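Long-range contacts in pantothenate synthetase (Francisella tularensis subsp. tularensis, PDB 5HG0), which probably catalyses the ATP-dependent condensation of pantoate with beta-alanine to pantothenate, by way of a pantoyl-adenylate intermediate: residues 27-32 against 146-151; 34-39 against 187-192; 51-56 against 88-93; 150-155 against 176-181. All coordinates share one frame; numbering follows the deposited sequence.

Contact 1 (27-32 against 146-151); sequences GFVPTM and NLYLGE. With SAM (S-adenosylmethionine), chain D.
N146 opens the pairing of strand 146-150 with strand 27-31 through its carbonyl: F28 N gives a hydrogen bond to N146 O over 2.9 Å, and G27 CA adds a CA-H...O contact to the same oxygen. Its amide side chain turns elsewhere, with ND2 on N50 OD1. L147 follows on the opposite face of the sheet. Its CG stands anti to the backbone N (chi1 173°), and the branch CD1 comes back toward the neighbouring strand, 3.6 Å from P30 CD and 3.9 Å from F28 CD2. The L147 and F28 side chains run side by side, whereas P30 is crossed at about a right angle and lays its CD over the rim of one face of the F28 ring. Y148 N then bonds to F28 O at 3.3 Å. These two bonds join parallel strands in the middle of the Rossmann-like nucleotide-binding sheet of the HUP clan. The Y148 ring lies beside G27, where no side chain intervenes, with CE1 4.1 Å from G27 CA and F28 O at its edge in the ring plane; its OH is bound by E49 and N50. V29 CG2 packs on Y148 CB at 4.0 Å. Beyond Y148 the strands diverge around S-adenosylmethionine: G150 N makes weak hydrogen bonds to the ribose O2' (3.1 Å) and O3', while P30 O lies 3.4 Å from C5' of the ligand.

Contact 2 (34-39 against 187-192); sequences ALHNGH and LSSRNK. With SAM (S-adenosylmethionine), chain D.
The H36 imidazole lies between the L187-S188 backbone and the H39 ring of its own segment. One face carries that backbone, with L187 C and S188 N each displaced toward the rim; the opposite face has H39 ND1 over its centre. At the ring edge, in plane, lie G38 N, a water and N7 of S-adenosylmethionine, the last 3.5 Å from H36 CE1. The H39 ring has L35 CD2 over one face and receives H36 N, S189 OG and the ligand methyl CE at its edge, NE2 standing 3.3 Å from CE. With chi1 of 47°, H36 CG sits between its own backbone N and carbonyl carbon, which folds the ring back over the start of helix 37-49. There G38 N gives a weak bond to H36 ND1, while H36 N bonds to H39 ND1 at 3.1 Å, only 3° from the H39 ring plane: a capping box. L187 slides past H36 in the opposite direction, its CB making an off-centre CH-pi contact 4.2 Å from the ring centroid, and its CD1 reaches N37 CB at 3.6 Å. S189 OG lies 3.1 Å from A34 O and shares the water with H36 NE2. L187 O accepts a hydrogen bond from the adenine N6 at 2.7 Å, with an N-H...O angle of 160°. Residues 36-39, HNGH, are the HIGH-type motif of this nucleotidyl-transferring superfamily; H39 is the predicted proton donor, and both segments belong to the predicted ATP site, here filled by S-adenosylmethionine.

Contact 3 (51-56 against 88-93); sequences DVVIVS and DVDVLF
V53 N donates to the carboxylate of D90, reaching OD2 at 2.7 Å on its anti side and 32° out of the carboxylate plane. D90 CG lies anti to its own carbonyl carbon (chi1 -55°), and the side chain apparently stands in for a backbone acceptor just ahead of strand 91-93. V53 O in turn receives two weak bonds, from D90 N and V91 N. Regular pairing follows, with V55 N to V91 O at 3.0 Å and F93 N to V55 O at 2.8 Å. Strand 52-57 is thus joined in parallel to 91-93 within the six-stranded Rossmann-like sheet, the connection between them passing through helix 77-86. On the face bearing I54 and V91, those two side chains lie alongside each other, I54 CG1 4.2 Å from V91 CB. I54 CG2 extends the packing to F93 CB, and the F93 ring meets that of F13. On the other face V89 crosses V55 at about a right angle, CG1 of V89 touching CG2 of V55 at 4.0 Å. L92 CD1 comes within 3.3 Å of V55 O. L84 of helix 77-86 and I43 of helix 37-49 cover V55 and V89 there.

Contact 4 (150-155 against 176-181); sequences GEKDYQ and CPTQRQ. With SAM (S-adenosylmethionine), chain D.
The adenosine pocket of the predicted ATP site is closed here by the loop leading from strand 146-150 into helix 154-166 and by the loop that follows the edge strand 172-176. E151 N bonds to C176 O at 2.8 Å, at a bent N-H...O angle of 135°, as the last link of the parallel pairing. E151 CB rests 3.1 Å from the same oxygen. With CG anti to the backbone N (chi1 -169°) and an extended chain beyond, the E151 side chain crosses T178 at about a right angle and brings OE2 near the T178 backbone N. A water between T178 OG1 and OE2 makes at most a weak and doubtful link. T178 also packs against K152, its CG2 lying 3.8 Å from K152 CB. The K152 chain bends at chi3 and chi4, which brings NZ to 3.3 Å from N7 of the S-adenosylmethionine adenine; S188 OG is a weak partner of the same amine. Across the base Q179 N donates to N1 at 2.9 Å, nearly straight at 176°, and Q179 O accepts from N6. The ribose O2' donates a hydrogen bond to D153 OD2 (3.1 Å). The backbone of Q179 thus reads an acceptor at N1 and a donor at N6, the pattern of adenine, consistent with ATP as substrate, while the D153 carboxylate holds the ribose by a hydroxyl.

Contacts 1 and 3 lie in the same six-stranded parallel sheet, centres 11 Å apart, joined where strand 26-31 pairs with strand 52-57 (G27 O to I54 N, 2.7 Å). Contact 4 continues the sheet outward, sharing G150 and E151 with contact 1, to the edge strand 172-176. Contact 2, centred 14 Å from contact 1 and 11 Å from contact 4, joins the start of helix 37-49 to the loop before helix 196-211. Along the chain, contacts 3 and 4 are nested within the loop closed by contact 2, whose segments alternate with those of contact 1. Contacts 1, 2 and 4 surround S-adenosylmethionine, whereas contact 3 belongs to the sheet away from the adenine pocket.

Contact 1 (27-32 against 146-151)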
# COMPACT_ATOMS: atom_id res chain seq x y z
N GLY B 27 -19.55 -4.42 9.76
CA GLY B 27 -18.70 -3.57 10.60
C GLY B 27 -17.46 -4.33 11.02
O GLY B 27 -17.51 -5.54 11.28
N PHE B 28 -16.33 -3.62 11.09
CA PHE B 28 -15.04 -4.21 11.41
C PHE B 28 -14.37 -3.40 12.50
O PHE B 28 -14.27 -2.17 12.39
CB PHE B 28 -14.15 -4.28 10.16
CG PHE B 28 -12.78 -4.83 10.41
CD1 PHE B 28 -12.59 -5.98 11.18
CD2 PHE B 28 -11.67 -4.21 9.86
CE1 PHE B 28 -11.33 -6.48 11.40
CE2 PHE B 28 -10.40 -4.71 10.07
CZ PHE B 28 -10.22 -5.85 10.85
N VAL B 29 -13.92 -4.07 13.55
CA VAL B 29 -13.19 -3.46 14.65
C VAL B 29 -11.87 -4.19 14.81
O VAL B 29 -11.81 -5.28 15.37
CB VAL B 29 -14.00 -3.49 15.96
CG1 VAL B 29 -13.19 -2.85 17.08
CG2 VAL B 29 -15.32 -2.77 15.78
N PRO B 30 -10.77 -3.62 14.29
CA PRO B 30 -9.46 -4.26 14.46
C PRO B 30 -8.86 -3.91 15.82
O PRO B 30 -8.84 -2.75 16.23
CB PRO B 30 -8.63 -3.67 13.32
CG PRO B 30 -9.24 -2.33 13.07
CD PRO B 30 -10.72 -2.46 13.39
N THR B 31 -8.38 -4.94 16.53
CA THR B 31 -7.73 -4.76 17.82
C THR B 31 -6.47 -5.61 17.85
O THR B 31 -6.20 -6.41 16.95
CB THR B 31 -8.64 -5.15 18.99
OG1 THR B 31 -8.71 -6.58 19.09
CG2 THR B 31 -10.05 -4.60 18.80
N MSE B 32 -5.70 -5.44 18.92
CA MSE B 32 -4.58 -6.33 19.22
C MSE B 32 -4.85 -7.08 20.52
O MSE B 32 -3.93 -7.40 21.27
CB MSE B 32 -3.27 -5.56 19.31
CG MSE B 32 -2.90 -4.84 18.02
SE MSE B 32 -1.04 -4.22 18.01
CE MSE B 32 -1.03 -3.25 19.70
N ASN B 146 -18.08 -0.57 7.25
CA ASN B 146 -17.81 0.43 8.28
C ASN B 146 -16.59 0.00 9.09
O ASN B 146 -16.49 -1.15 9.51
CB ASN B 146 -19.02 0.61 9.20
CG ASN B 146 -20.19 1.26 8.49
OD1 ASN B 146 -20.06 2.32 7.89
ND2 ASN B 146 -21.36 0.61 8.56
N LEU B 147 -15.67 0.95 9.31
CA LEU B 147 -14.48 0.73 10.12
C LEU B 147 -14.54 1.65 11.33
O LEU B 147 -14.76 2.85 11.19
CB LEU B 147 -13.21 1.00 9.31
CG LEU B 147 -11.89 0.97 10.07
CD1 LEU B 147 -11.59 -0.43 10.59
CD2 LEU B 147 -10.75 1.49 9.20
N TYR B 148 -14.34 1.08 12.52
CA TYR B 148 -14.48 1.81 13.77
C TYR B 148 -13.12 1.97 14.43
O TYR B 148 -12.40 0.99 14.63
CB TYR B 148 -15.47 1.10 14.70
CG TYR B 148 -16.86 1.05 14.11
CD1 TYR B 148 -17.22 0.06 13.20
CD2 TYR B 148 -17.81 2.02 14.42
CE1 TYR B 148 -18.48 0.01 12.65
CE2 TYR B 148 -19.07 1.98 13.87
CZ TYR B 148 -19.40 0.98 12.98
OH TYR B 148 -20.66 0.94 12.43
N LEU B 149 -12.78 3.22 14.75
CA LEU B 149 -11.48 3.57 15.30
C LEU B 149 -11.66 4.43 16.55
O LEU B 149 -12.59 5.23 16.63
CB LEU B 149 -10.64 4.33 14.27
CG LEU B 149 -10.35 3.60 12.95
CD1 LEU B 149 -9.70 4.55 11.95
CD2 LEU B 149 -9.47 2.39 13.19
N GLY B 150 -10.76 4.24 17.51
CA GLY B 150 -10.79 5.03 18.72
C GLY B 150 -10.04 6.34 18.57
O GLY B 150 -9.05 6.43 17.85
N GLU B 151 -10.52 7.36 19.28
CA GLU B 151 -9.92 8.69 19.22
C GLU B 151 -8.57 8.76 19.92
O GLU B 151 -7.81 9.70 19.69
CB GLU B 151 -10.88 9.72 19.82
CG GLU B 151 -10.51 11.18 19.60
CD GLU B 151 -11.43 12.12 20.36
OE1 GLU B 151 -11.84 13.15 19.79
OE2 GLU B 151 -11.75 11.81 21.53
N SAM D . -2.87 -0.42 15.96
CA SAM D . -3.54 -1.71 16.11
C SAM D . -3.87 -2.34 14.75
O SAM D . -4.98 -2.20 14.23
OXT SAM D . -3.03 -3.00 14.14
CB SAM D . -4.77 -1.59 17.02
CG SAM D . -4.39 -1.06 18.40
SD SAM D . -5.73 -0.64 19.54
CE SAM D . -5.48 -1.93 20.79
C5' SAM D . -7.28 -1.18 18.77
C4' SAM D . -8.35 -0.09 18.69
O4' SAM D . -8.89 0.23 19.97
C3' SAM D . -7.78 1.20 18.12
O3' SAM D . -8.63 1.67 17.10
C2' SAM D . -7.82 2.18 19.26
O2' SAM D . -8.08 3.49 18.82
C1' SAM D . -8.95 1.64 20.11
N9 SAM D . -8.80 2.09 21.51
C8 SAM D . -7.76 1.80 22.35
N7 SAM D . -7.99 2.40 23.54
C5 SAM D . -9.15 3.08 23.46
C6 SAM D . -9.83 3.86 24.38
N6 SAM D . -9.34 4.05 25.60
N1 SAM D . -11.03 4.45 24.02
C2 SAM D . -11.54 4.25 22.75
N3 SAM D . -10.85 3.47 21.84
C4 SAM D . -9.67 2.89 22.19

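Contact 2 (34-39 against 187-192)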
# COMPACT_ATOMS: atom_id res chain seq x y z
N ALA B 34 -6.46 -8.06 24.34
CA ALA B 34 -6.49 -7.50 25.69
C ALA B 34 -7.61 -6.47 25.81
O ALA B 34 -7.39 -5.28 26.03
CB ALA B 34 -5.13 -6.90 26.07
N LEU B 35 -8.84 -6.97 25.66
CA LEU B 35 -9.99 -6.10 25.48
C LEU B 35 -10.36 -5.39 26.77
O LEU B 35 -10.39 -6.00 27.85
CB LEU B 35 -11.18 -6.90 24.95
CG LEU B 35 -10.92 -7.66 23.65
CD1 LEU B 35 -12.18 -8.37 23.19
CD2 LEU B 35 -10.40 -6.72 22.57
N HIS B 36 -10.65 -4.10 26.66
CA HIS B 36 -11.16 -3.31 27.77
C HIS B 36 -12.38 -2.52 27.31
O HIS B 36 -12.85 -2.69 26.18
CB HIS B 36 -10.08 -2.39 28.32
CG HIS B 36 -9.32 -1.63 27.27
ND1 HIS B 36 -9.88 -0.59 26.55
CD2 HIS B 36 -8.06 -1.77 26.81
CE1 HIS B 36 -8.99 -0.12 25.70
NE2 HIS B 36 -7.87 -0.81 25.84
N ASN B 37 -12.91 -1.65 28.17
CA ASN B 37 -14.13 -0.93 27.84
C ASN B 37 -13.94 0.05 26.69
O ASN B 37 -14.93 0.47 26.08
CB ASN B 37 -14.68 -0.19 29.06
CG ASN B 37 -15.50 -1.09 29.96
OD1 ASN B 37 -15.98 -2.15 29.54
ND2 ASN B 37 -15.69 -0.67 31.21
N GLY B 38 -12.70 0.42 26.37
CA GLY B 38 -12.47 1.18 25.16
C GLY B 38 -12.81 0.39 23.91
O GLY B 38 -13.53 0.86 23.03
N HIS B 39 -12.29 -0.84 23.83
CA HIS B 39 -12.65 -1.73 22.73
C HIS B 39 -14.15 -2.01 22.71
O HIS B 39 -14.79 -1.95 21.65
CB HIS B 39 -11.88 -3.05 22.84
CG HIS B 39 -10.40 -2.89 22.81
ND1 HIS B 39 -9.61 -3.11 23.92
CD2 HIS B 39 -9.55 -2.55 21.81
CE1 HIS B 39 -8.34 -2.91 23.60
NE2 HIS B 39 -8.28 -2.57 22.33
N LEU B 187 -8.22 4.42 29.04
CA LEU B 187 -8.09 2.97 29.11
C LEU B 187 -7.13 2.49 28.03
O LEU B 187 -7.22 2.90 26.87
CB LEU B 187 -9.46 2.31 28.94
CG LEU B 187 -10.60 2.83 29.82
CD1 LEU B 187 -11.88 2.06 29.55
CD2 LEU B 187 -10.22 2.75 31.29
N SER B 188 -6.20 1.62 28.42
CA SER B 188 -5.17 1.16 27.51
C SER B 188 -4.69 -0.21 27.95
O SER B 188 -4.55 -0.46 29.15
CB SER B 188 -4.00 2.15 27.44
OG SER B 188 -3.03 1.73 26.50
N SER B 189 -4.45 -1.09 26.98
CA SER B 189 -4.04 -2.46 27.30
C SER B 189 -2.71 -2.47 28.05
O SER B 189 -2.53 -3.27 28.98
CB SER B 189 -3.94 -3.29 26.03
OG SER B 189 -5.16 -3.30 25.31
N ARG B 190 -1.78 -1.59 27.67
CA ARG B 190 -0.48 -1.55 28.33
C ARG B 190 -0.58 -1.14 29.79
O ARG B 190 0.36 -1.39 30.55
CB ARG B 190 0.46 -0.62 27.57
CG ARG B 190 0.96 -1.17 26.24
CD ARG B 190 1.87 -0.18 25.53
NE ARG B 190 2.36 -0.71 24.26
CZ ARG B 190 1.75 -0.55 23.09
NH1 ARG B 190 2.26 -1.07 21.99
NH2 ARG B 190 0.61 0.13 23.03
N ASN B 191 -1.68 -0.51 30.20
CA ASN B 191 -1.87 -0.17 31.61
C ASN B 191 -2.06 -1.40 32.48
O ASN B 191 -2.02 -1.28 33.71
CB ASN B 191 -3.07 0.77 31.77
CG ASN B 191 -2.86 2.10 31.08
OD1 ASN B 191 -1.73 2.48 30.77
ND2 ASN B 191 -3.95 2.82 30.85
N LYS B 192 -2.28 -2.58 31.88
CA LYS B 192 -2.31 -3.82 32.64
C LYS B 192 -0.99 -4.05 33.37
O LYS B 192 -0.97 -4.62 34.47
CB LYS B 192 -2.63 -4.99 31.71
CG LYS B 192 -2.61 -6.37 32.34
CD LYS B 192 -3.06 -7.40 31.31
CE LYS B 192 -2.89 -8.82 31.82
NZ LYS B 192 -3.33 -9.81 30.80
N SAM D . -2.87 -0.42 15.96
CA SAM D . -3.54 -1.71 16.11
C SAM D . -3.87 -2.34 14.75
O SAM D . -4.98 -2.20 14.23
OXT SAM D . -3.03 -3.00 14.14
CB SAM D . -4.77 -1.59 17.02
CG SAM D . -4.39 -1.06 18.40
SD SAM D . -5.73 -0.64 19.54
CE SAM D . -5.48 -1.93 20.79
C5' SAM D . -7.28 -1.18 18.77
C4' SAM D . -8.35 -0.09 18.69
O4' SAM D . -8.89 0.23 19.97
C3' SAM D . -7.78 1.20 18.12
O3' SAM D . -8.63 1.67 17.10
C2' SAM D . -7.82 2.18 19.26
O2' SAM D . -8.08 3.49 18.82
C1' SAM D . -8.95 1.64 20.11
N9 SAM D . -8.80 2.09 21.51
C8 SAM D . -7.76 1.80 22.35
N7 SAM D . -7.99 2.40 23.54
C5 SAM D . -9.15 3.08 23.46
C6 SAM D . -9.83 3.86 24.38
N6 SAM D . -9.34 4.05 25.60
N1 SAM D . -11.03 4.45 24.02
C2 SAM D . -11.54 4.25 22.75
N3 SAM D . -10.85 3.47 21.84
C4 SAM D . -9.67 2.89 22.19
O HOH W 1 -5.35 -0.55 23.76

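Contact 3 (51-56 against 88-93)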
# COMPACT_ATOMS: atom_id res chain seq x y z
N ASP B 51 -25.24 -5.23 10.48
CA ASP B 51 -25.83 -6.55 10.62
C ASP B 51 -24.78 -7.57 11.05
O ASP B 51 -25.09 -8.49 11.82
CB ASP B 51 -26.47 -6.98 9.30
CG ASP B 51 -27.33 -5.88 8.69
OD1 ASP B 51 -28.06 -5.20 9.45
OD2 ASP B 51 -27.27 -5.69 7.46
N VAL B 52 -23.55 -7.42 10.57
CA VAL B 52 -22.45 -8.33 10.88
C VAL B 52 -21.30 -7.51 11.44
O VAL B 52 -20.89 -6.51 10.83
CB VAL B 52 -22.00 -9.13 9.65
CG1 VAL B 52 -20.84 -10.04 10.00
CG2 VAL B 52 -23.16 -9.94 9.08
N VAL B 53 -20.77 -7.93 12.59
CA VAL B 53 -19.65 -7.25 13.23
C VAL B 53 -18.48 -8.23 13.28
O VAL B 53 -18.58 -9.29 13.91
CB VAL B 53 -20.01 -6.76 14.64
CG1 VAL B 53 -18.75 -6.31 15.37
CG2 VAL B 53 -21.00 -5.62 14.56
N ILE B 54 -17.39 -7.87 12.63
CA ILE B 54 -16.15 -8.63 12.67
C ILE B 54 -15.18 -7.91 13.60
O ILE B 54 -15.00 -6.69 13.50
CB ILE B 54 -15.54 -8.80 11.27
CG1 ILE B 54 -16.57 -9.37 10.29
CG2 ILE B 54 -14.31 -9.70 11.33
CD1 ILE B 54 -16.15 -9.27 8.83
N VAL B 55 -14.57 -8.66 14.51
CA VAL B 55 -13.50 -8.15 15.36
C VAL B 55 -12.26 -8.99 15.09
O VAL B 55 -12.32 -10.22 15.09
CB VAL B 55 -13.88 -8.21 16.85
CG1 VAL B 55 -12.66 -7.93 17.72
CG2 VAL B 55 -14.99 -7.22 17.15
N SER B 56 -11.14 -8.32 14.84
CA SER B 56 -9.87 -8.99 14.62
C SER B 56 -8.98 -8.82 15.84
O SER B 56 -8.98 -7.76 16.48
CB SER B 56 -9.16 -8.44 13.37
OG SER B 56 -8.57 -7.18 13.63
N ASP B 88 -22.01 -10.70 21.66
CA ASP B 88 -22.62 -11.30 20.47
C ASP B 88 -21.94 -10.83 19.19
O ASP B 88 -22.58 -10.43 18.22
CB ASP B 88 -24.13 -11.03 20.43
CG ASP B 88 -24.90 -11.82 21.48
OD1 ASP B 88 -24.49 -12.96 21.77
OD2 ASP B 88 -25.90 -11.29 22.00
N VAL B 89 -20.61 -10.87 19.19
CA VAL B 89 -19.84 -10.58 17.99
C VAL B 89 -19.97 -11.74 17.03
O VAL B 89 -19.84 -12.91 17.42
CB VAL B 89 -18.37 -10.29 18.34
CG1 VAL B 89 -17.50 -10.39 17.10
CG2 VAL B 89 -18.25 -8.91 18.96
N ASP B 90 -20.23 -11.44 15.76
CA ASP B 90 -20.50 -12.48 14.78
C ASP B 90 -19.24 -13.29 14.47
O ASP B 90 -19.23 -14.52 14.61
CB ASP B 90 -21.08 -11.87 13.50
CG ASP B 90 -22.32 -11.04 13.77
OD1 ASP B 90 -23.43 -11.61 13.81
OD2 ASP B 90 -22.18 -9.81 13.94
N VAL B 91 -18.18 -12.62 14.03
CA VAL B 91 -16.95 -13.29 13.62
C VAL B 91 -15.77 -12.72 14.40
O VAL B 91 -15.63 -11.49 14.50
CB VAL B 91 -16.70 -13.15 12.10
CG1 VAL B 91 -15.46 -13.93 11.69
CG2 VAL B 91 -17.92 -13.59 11.31
N LEU B 92 -14.94 -13.60 14.94
CA LEU B 92 -13.63 -13.23 15.45
C LEU B 92 -12.58 -13.69 14.44
O LEU B 92 -12.58 -14.85 14.02
CB LEU B 92 -13.35 -13.87 16.81
CG LEU B 92 -11.90 -13.81 17.31
CD1 LEU B 92 -11.38 -12.38 17.37
CD2 LEU B 92 -11.77 -14.49 18.67
N PHE B 93 -11.71 -12.77 14.04
CA PHE B 93 -10.62 -13.06 13.11
C PHE B 93 -9.31 -12.96 13.88
O PHE B 93 -8.86 -11.86 14.22
CB PHE B 93 -10.65 -12.11 11.91
CG PHE B 93 -9.60 -12.40 10.88
CD1 PHE B 93 -9.27 -13.71 10.56
CD2 PHE B 93 -8.94 -11.37 10.23
CE1 PHE B 93 -8.30 -13.99 9.61
CE2 PHE B 93 -7.97 -11.63 9.28
CZ PHE B 93 -7.65 -12.94 8.97

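Contact 4 (150-155 against 176-181)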
# COMPACT_ATOMS: atom_id res chain seq x y z
N GLY B 150 -10.76 4.24 17.51
CA GLY B 150 -10.79 5.03 18.72
C GLY B 150 -10.04 6.34 18.57
O GLY B 150 -9.05 6.43 17.85
N GLU B 151 -10.52 7.36 19.28
CA GLU B 151 -9.92 8.69 19.22
C GLU B 151 -8.57 8.76 19.92
O GLU B 151 -7.81 9.70 19.69
CB GLU B 151 -10.88 9.72 19.82
CG GLU B 151 -10.51 11.18 19.60
CD GLU B 151 -11.43 12.12 20.36
OE1 GLU B 151 -11.84 13.15 19.79
OE2 GLU B 151 -11.75 11.81 21.53
N LYS B 152 -8.25 7.77 20.77
CA LYS B 152 -7.02 7.84 21.56
C LYS B 152 -5.78 7.85 20.67
O LYS B 152 -4.77 8.48 21.03
CB LYS B 152 -6.96 6.67 22.54
CG LYS B 152 -5.74 6.70 23.45
CD LYS B 152 -5.78 5.59 24.48
CE LYS B 152 -4.54 4.71 24.39
NZ LYS B 152 -4.91 3.28 24.24
N ASP B 153 -5.82 7.17 19.53
CA ASP B 153 -4.70 7.17 18.59
C ASP B 153 -5.06 8.12 17.44
O ASP B 153 -5.49 7.71 16.36
CB ASP B 153 -4.41 5.76 18.11
CG ASP B 153 -4.20 4.79 19.26
OD1 ASP B 153 -3.10 4.80 19.85
OD2 ASP B 153 -5.14 4.03 19.58
N TYR B 154 -4.85 9.41 17.69
CA TYR B 154 -5.38 10.44 16.80
C TYR B 154 -4.65 10.46 15.46
O TYR B 154 -5.29 10.55 14.41
CB TYR B 154 -5.29 11.81 17.47
CG TYR B 154 -6.11 12.87 16.78
CD1 TYR B 154 -7.48 12.97 17.01
CD2 TYR B 154 -5.53 13.77 15.90
CE1 TYR B 154 -8.24 13.94 16.38
CE2 TYR B 154 -6.28 14.74 15.27
CZ TYR B 154 -7.63 14.82 15.51
OH TYR B 154 -8.39 15.78 14.88
N GLN B 155 -3.31 10.40 15.48
CA GLN B 155 -2.58 10.32 14.22
C GLN B 155 -2.92 9.05 13.46
O GLN B 155 -3.00 9.05 12.23
CB GLN B 155 -1.07 10.40 14.48
CG GLN B 155 -0.62 11.73 15.07
CD GLN B 155 0.82 11.70 15.53
OE1 GLN B 155 1.12 11.28 16.65
NE2 GLN B 155 1.73 12.13 14.66
N CYS B 176 -14.54 7.01 17.41
CA CYS B 176 -15.25 6.96 18.67
C CYS B 176 -14.46 7.67 19.77
O CYS B 176 -13.22 7.63 19.76
CB CYS B 176 -15.53 5.51 19.09
SG CYS B 176 -16.42 4.54 17.85
N PRO B 177 -15.14 8.32 20.71
CA PRO B 177 -14.42 9.06 21.76
C PRO B 177 -13.62 8.13 22.66
O PRO B 177 -13.94 6.95 22.84
CB PRO B 177 -15.55 9.74 22.54
CG PRO B 177 -16.77 8.93 22.25
CD PRO B 177 -16.60 8.45 20.84
N THR B 178 -12.55 8.69 23.23
CA THR B 178 -11.68 7.92 24.11
C THR B 178 -12.39 7.61 25.42
O THR B 178 -12.99 8.49 26.04
CB THR B 178 -10.39 8.70 24.39
OG1 THR B 178 -9.79 9.10 23.15
CG2 THR B 178 -9.41 7.85 25.17
N GLN B 179 -12.33 6.35 25.83
CA GLN B 179 -12.87 5.92 27.11
C GLN B 179 -11.82 6.14 28.19
O GLN B 179 -10.65 5.80 28.01
CB GLN B 179 -13.29 4.45 27.06
CG GLN B 179 -14.46 4.17 26.14
CD GLN B 179 -15.71 4.94 26.54
OE1 GLN B 179 -16.17 4.84 27.68
NE2 GLN B 179 -16.25 5.71 25.61
N ARG B 180 -12.24 6.72 29.32
CA ARG B 180 -11.32 7.13 30.36
C ARG B 180 -11.77 6.62 31.72
O ARG B 180 -12.97 6.44 31.96
CB ARG B 180 -11.19 8.66 30.40
CG ARG B 180 -10.79 9.27 29.07
CD ARG B 180 -10.72 10.78 29.14
NE ARG B 180 -10.20 11.33 27.89
CZ ARG B 180 -8.90 11.47 27.62
NH1 ARG B 180 -8.00 11.11 28.53
NH2 ARG B 180 -8.51 11.96 26.46
N GLN B 181 -10.80 6.38 32.59
CA GLN B 181 -11.10 6.16 33.99
C GLN B 181 -11.66 7.44 34.60
O GLN B 181 -11.55 8.51 34.01
CB GLN B 181 -9.83 5.72 34.74
CG GLN B 181 -9.35 4.32 34.40
CD GLN B 181 -8.05 3.96 35.09
OE1 GLN B 181 -7.55 4.71 35.93
NE2 GLN B 181 -7.48 2.81 34.73
N SAM D . -2.87 -0.42 15.96
CA SAM D . -3.54 -1.71 16.11
C SAM D . -3.87 -2.34 14.75
O SAM D . -4.98 -2.20 14.23
OXT SAM D . -3.03 -3.00 14.14
CB SAM D . -4.77 -1.59 17.02
CG SAM D . -4.39 -1.06 18.40
SD SAM D . -5.73 -0.64 19.54
CE SAM D . -5.48 -1.93 20.79
C5' SAM D . -7.28 -1.18 18.77
C4' SAM D . -8.35 -0.09 18.69
O4' SAM D . -8.89 0.23 19.97
C3' SAM D . -7.78 1.20 18.12
O3' SAM D . -8.63 1.67 17.10
C2' SAM D . -7.82 2.18 19.26
O2' SAM D . -8.08 3.49 18.82
C1' SAM D . -8.95 1.64 20.11
N9 SAM D . -8.80 2.09 21.51
C8 SAM D . -7.76 1.80 22.35
N7 SAM D . -7.99 2.40 23.54
C5 SAM D . -9.15 3.08 23.46
C6 SAM D . -9.83 3.86 24.38
N6 SAM D . -9.34 4.05 25.60
N1 SAM D . -11.03 4.45 24.02
C2 SAM D . -11.54 4.25 22.75
N3 SAM D . -10.85 3.47 21.84
C4 SAM D . -9.67 2.89 22.19
O HOH W 2 -8.69 11.30 22.82